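Local coordinates for protein dTDP-4-dehydrorhamnose 3,5-epimerase (Bacillus anthracis str. Ames, PDB 3RYK) that catalyses epimerisation at the 3 and 5 positions of the sugar ring of dTDP-4-dehydrorhamnose, a step in making dTDP-L-rhamnose, at residues 56-59 and 60-64; 135-138 and 139-143. All coordinates share one frame; numbering follows the deposited sequence.

Contact 1: 56-59 and 60-64; sequences KKVL and ETLGV
T61 turns back on the helix so that its hydroxyl OG1 lies 2.5 Å from V58 O, a bond made in the carbonyl plane on a lone pair. OG1 stands between the backbone N and the carbonyl carbon (chi1 72°), facing the preceding turn, while the methyl CG2 rests 3.3 Å from K57 O. Threonine suits this position because its hydroxyl gives V58 O a third, short bond, the amides of T61 and L62 supplying only weak ones. Just before this, E60 N makes a regular helical bond to K56 O at 3.1 Å. The helix then stops in a Schellman motif: G63 N returns to E60 O, and V64 N reaches L59 O at 3.0 Å from above the carbonyl plane. G63 is the C-prime residue, and its positive phi (69°) is one that glycine adopts readily. Past the cap, V64 swings back alongside L59, with V64 CB 4.1 Å from L59 CB; both are buried, as apolar side chains should be, L59 packing on L38 and V64 on K36 of strand 35-45. L62 leans its CD1 loosely toward V58 CG1 and L59 CD2. K57 makes a cation-pi contact with Y161 of the second subunit.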
loop_
_atom_site.group_PDB
_atom_site.type_symbol
_atom_site.label_atom_id
_atom_site.label_comp_id
_atom_site.label_asym_id
_atom_site.label_seq_id
_atom_site.Cartn_x
_atom_site.Cartn_y
_atom_site.Cartn_z
ATOM N N LYS A 56 -12.489 -3.572 1.029
ATOM C CA LYS A 56 -13.287 -4.004 -0.122
ATOM C C LYS A 56 -14.793 -3.817 0.070
ATOM O O LYS A 56 -15.441 -3.128 -0.721
ATOM C CB LYS A 56 -12.930 -5.453 -0.486
ATOM C CG LYS A 56 -13.525 -5.968 -1.790
ATOM C CD LYS A 56 -12.961 -7.333 -2.148
ATOM C CE LYS A 56 -13.456 -7.819 -3.525
ATOM N NZ LYS A 56 -12.808 -9.106 -3.915
ATOM N N LYS A 57 -15.319 -4.410 1.138
ATOM C CA LYS A 57 -16.748 -4.318 1.470
ATOM C C LYS A 57 -17.222 -2.869 1.687
ATOM O O LYS A 57 -18.386 -2.550 1.389
ATOM C CB LYS A 57 -17.011 -5.188 2.694
ATOM C CG LYS A 57 -18.405 -5.189 3.252
ATOM C CD LYS A 57 -18.488 -6.161 4.441
ATOM C CE LYS A 57 -17.539 -5.821 5.599
ATOM N NZ LYS A 57 -17.776 -4.446 6.138
ATOM N N VAL A 58 -16.347 -2.002 2.208
ATOM C CA VAL A 58 -16.704 -0.586 2.428
ATOM C C VAL A 58 -16.825 0.109 1.083
ATOM O O VAL A 58 -17.764 0.879 0.860
ATOM C CB VAL A 58 -15.689 0.170 3.308
ATOM C CG1 VAL A 58 -15.870 1.679 3.185
ATOM C CG2 VAL A 58 -15.810 -0.279 4.757
ATOM N N LEU A 59 -15.864 -0.148 0.201
ATOM C CA LEU A 59 -15.888 0.443 -1.131
ATOM C C LEU A 59 -17.139 0.068 -1.908
ATOM O O LEU A 59 -17.719 0.927 -2.569
ATOM C CB LEU A 59 -14.616 0.130 -1.926
ATOM C CG LEU A 59 -13.390 0.906 -1.433
ATOM C CD1 LEU A 59 -12.123 0.432 -2.124
ATOM C CD2 LEU A 59 -13.605 2.414 -1.661
ATOM N N GLU A 60 -17.579 -1.187 -1.809
ATOM C CA GLU A 60 -18.791 -1.592 -2.522
ATOM C C GLU A 60 -19.984 -0.748 -2.082
ATOM O O GLU A 60 -20.853 -0.451 -2.905
ATOM C CB GLU A 60 -19.109 -3.074 -2.344
ATOM C CG GLU A 60 -18.050 -3.993 -2.918
ATOM C CD GLU A 60 -18.425 -5.457 -2.833
ATOM O OE1 GLU A 60 -19.499 -5.778 -2.282
ATOM O OE2 GLU A 60 -17.644 -6.293 -3.335
ATOM N N THR A 61 -20.020 -0.356 -0.808
ATOM C CA THR A 61 -21.127 0.469 -0.308
ATOM C C THR A 61 -21.078 1.825 -1.018
ATOM O O THR A 61 -22.115 2.376 -1.369
ATOM C CB THR A 61 -21.130 0.675 1.251
ATOM O OG1 THR A 61 -20.075 1.560 1.667
ATOM C CG2 THR A 61 -21.046 -0.656 1.991
ATOM N N LEU A 62 -19.865 2.331 -1.259
ATOM C CA LEU A 62 -19.640 3.618 -1.937
ATOM C C LEU A 62 -19.712 3.540 -3.479
ATOM O O LEU A 62 -19.265 4.473 -4.182
ATOM C CB LEU A 62 -18.280 4.198 -1.494
ATOM C CG LEU A 62 -18.135 4.513 0.000
ATOM C CD1 LEU A 62 -16.712 4.957 0.337
ATOM C CD2 LEU A 62 -19.144 5.584 0.419
ATOM N N GLY A 63 -20.250 2.429 -3.989
ATOM C CA GLY A 63 -20.413 2.184 -5.421
ATOM C C GLY A 63 -19.120 1.974 -6.181
ATOM O O GLY A 63 -18.993 2.419 -7.319
ATOM N N VAL A 64 -18.164 1.304 -5.539
ATOM C CA VAL A 64 -16.862 1.015 -6.116
ATOM C C VAL A 64 -16.680 -0.478 -5.869
ATOM O O VAL A 64 -16.239 -0.906 -4.792
ATOM C CB VAL A 64 -15.761 1.855 -5.446
ATOM C CG1 VAL A 64 -14.404 1.582 -6.083
ATOM C CG2 VAL A 64 -16.110 3.342 -5.558
HETATM O O HOH W 1 -14.495 -3.058 -3.290
#

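Contact 2: 135-138 and 139-143; sequences LLVP and KGFAH
The F141 ring carries P138 over one face and has the carbonyl oxygen of K139 in plane at its edge. P138 CD sits 3.9 Å from the F141 ring centroid, 21° off the normal, a CH-pi contact displaced toward the rim, and P138 CG comes to 3.5 Å from F141 CE2. Proline suits the place because its CD, polarised by the neighbouring nitrogen, is held rigidly over the aromatic face. With CG of F141 beside its own backbone N (chi1 -74°), the ring folds back over the turn, and F141 CB also meets V137 CG1 at 3.7 Å. The other methyl, V137 CG2, faces H143 CD2 at 4.2 Å, so the two methyls of this beta-branched residue pack against F141 and H143 separately. The imidazole lies across V137 at about a right angle, and its NE2 is hydrogen-bonded to D107 of strand 104-111, which probably fixes the ring's rotation. G140 takes a positive phi (93°) that suits a residue without a side chain. No hydrogen bond joins the two segments; the backbones of V137 and A142 are hydrogen-bonded to K96 and V110. The link thus carries the chain from one antiparallel sheet to the other, as expected of a jelly roll-like beta-sandwich.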
loop_
_atom_site.group_PDB
_atom_site.type_symbol
_atom_site.label_atom_id
_atom_site.label_comp_id
_atom_site.label_asym_id
_atom_site.label_seq_id
_atom_site.Cartn_x
_atom_site.Cartn_y
_atom_site.Cartn_z
ATOM N N LEU A 135 -7.815 8.445 -5.147
ATOM C CA LEU A 135 -8.597 8.736 -6.332
ATOM C C LEU A 135 -8.911 7.425 -7.037
ATOM O O LEU A 135 -8.007 6.617 -7.276
ATOM C CB LEU A 135 -7.815 9.657 -7.262
ATOM C CG LEU A 135 -8.526 10.093 -8.534
ATOM C CD1 LEU A 135 -9.755 10.936 -8.222
ATOM C CD2 LEU A 135 -7.555 10.875 -9.413
ATOM N N LEU A 136 -10.191 7.208 -7.344
ATOM C CA LEU A 136 -10.654 6.018 -8.030
ATOM C C LEU A 136 -10.751 6.487 -9.481
ATOM O O LEU A 136 -11.558 7.360 -9.802
ATOM C CB LEU A 136 -12.012 5.544 -7.485
ATOM C CG LEU A 136 -12.603 4.220 -8.015
ATOM C CD1 LEU A 136 -12.969 4.262 -9.507
ATOM C CD2 LEU A 136 -11.656 3.076 -7.721
ATOM N N VAL A 137 -9.873 5.949 -10.333
ATOM C CA VAL A 137 -9.831 6.288 -11.746
ATOM C C VAL A 137 -10.527 5.145 -12.511
ATOM O O VAL A 137 -9.999 4.027 -12.588
ATOM C CB VAL A 137 -8.389 6.423 -12.268
ATOM C CG1 VAL A 137 -8.398 7.033 -13.665
ATOM C CG2 VAL A 137 -7.542 7.285 -11.336
ATOM N N PRO A 138 -11.706 5.418 -13.088
ATOM C CA PRO A 138 -12.383 4.354 -13.804
ATOM C C PRO A 138 -11.712 3.961 -15.112
ATOM O O PRO A 138 -10.765 4.615 -15.555
ATOM C CB PRO A 138 -13.758 4.969 -14.148
ATOM C CG PRO A 138 -13.834 6.272 -13.492
ATOM C CD PRO A 138 -12.463 6.686 -13.120
ATOM N N LYS A 139 -12.205 2.875 -15.704
ATOM C CA LYS A 139 -11.704 2.416 -16.992
ATOM C C LYS A 139 -12.183 3.474 -17.993
ATOM O O LYS A 139 -13.232 4.081 -17.789
ATOM C CB LYS A 139 -12.262 1.033 -17.341
ATOM C CG LYS A 139 -11.770 -0.075 -16.436
ATOM C CD LYS A 139 -12.346 -1.405 -16.830
ATOM C CE LYS A 139 -11.733 -2.521 -16.016
ATOM N NZ LYS A 139 -12.221 -3.855 -16.425
ATOM N N GLY A 140 -11.413 3.712 -19.061
ATOM C CA GLY A 140 -11.781 4.711 -20.062
ATOM C C GLY A 140 -11.198 6.093 -19.815
ATOM O O GLY A 140 -11.576 7.070 -20.479
ATOM N N PHE A 141 -10.285 6.168 -18.848
ATOM C CA PHE A 141 -9.594 7.394 -18.461
ATOM C C PHE A 141 -8.080 7.323 -18.597
ATOM O O PHE A 141 -7.479 6.241 -18.492
ATOM C CB PHE A 141 -9.875 7.728 -16.975
ATOM C CG PHE A 141 -11.257 8.256 -16.700
ATOM C CD1 PHE A 141 -11.450 9.607 -16.407
ATOM C CD2 PHE A 141 -12.362 7.431 -16.766
ATOM C CE1 PHE A 141 -12.719 10.123 -16.154
ATOM C CE2 PHE A 141 -13.637 7.929 -16.521
ATOM C CZ PHE A 141 -13.818 9.277 -16.217
ATOM N N ALA A 142 -7.474 8.489 -18.838
ATOM C CA ALA A 142 -6.036 8.630 -18.933
ATOM C C ALA A 142 -5.709 9.115 -17.524
ATOM O O ALA A 142 -6.520 9.847 -16.909
ATOM C CB ALA A 142 -5.635 9.654 -19.949
ATOM N N HIS A 143 -4.555 8.704 -17.016
ATOM C CA HIS A 143 -4.090 9.062 -15.677
ATOM C C HIS A 143 -2.609 9.351 -15.609
ATOM O O HIS A 143 -1.778 8.581 -16.140
ATOM C CB HIS A 143 -4.360 7.942 -14.672
ATOM C CG HIS A 143 -3.620 8.122 -13.381
ATOM N ND1 HIS A 143 -2.459 7.439 -13.081
ATOM C CD2 HIS A 143 -3.842 8.955 -12.338
ATOM C CE1 HIS A 143 -2.011 7.825 -11.901
ATOM N NE2 HIS A 143 -2.827 8.750 -11.432
#

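How the contacts relate
Contact 1 comes first along the chain and contact 2 follows in series, their centres about 17 Å apart. The helix 56-61 of contact 1 follows strand 48-55 and lies toward the outside of the fold, whereas contact 2 is buried near the centre of the chain, where strand 134-137 gives way to strand 141-147. They nevertheless touch: V64 CG1 packs against L136 CD2 at 3.5 Å, joining the residue just past the helix cap to the seven-stranded sheet. Strand 35-45 is a shared neighbour, since V64 packs on K36 and the backbone of L136 is hydrogen-bonded to that of K36. The segment after the helix thus packs on the sheet, while K56 and K57 of the helix meet the second subunit.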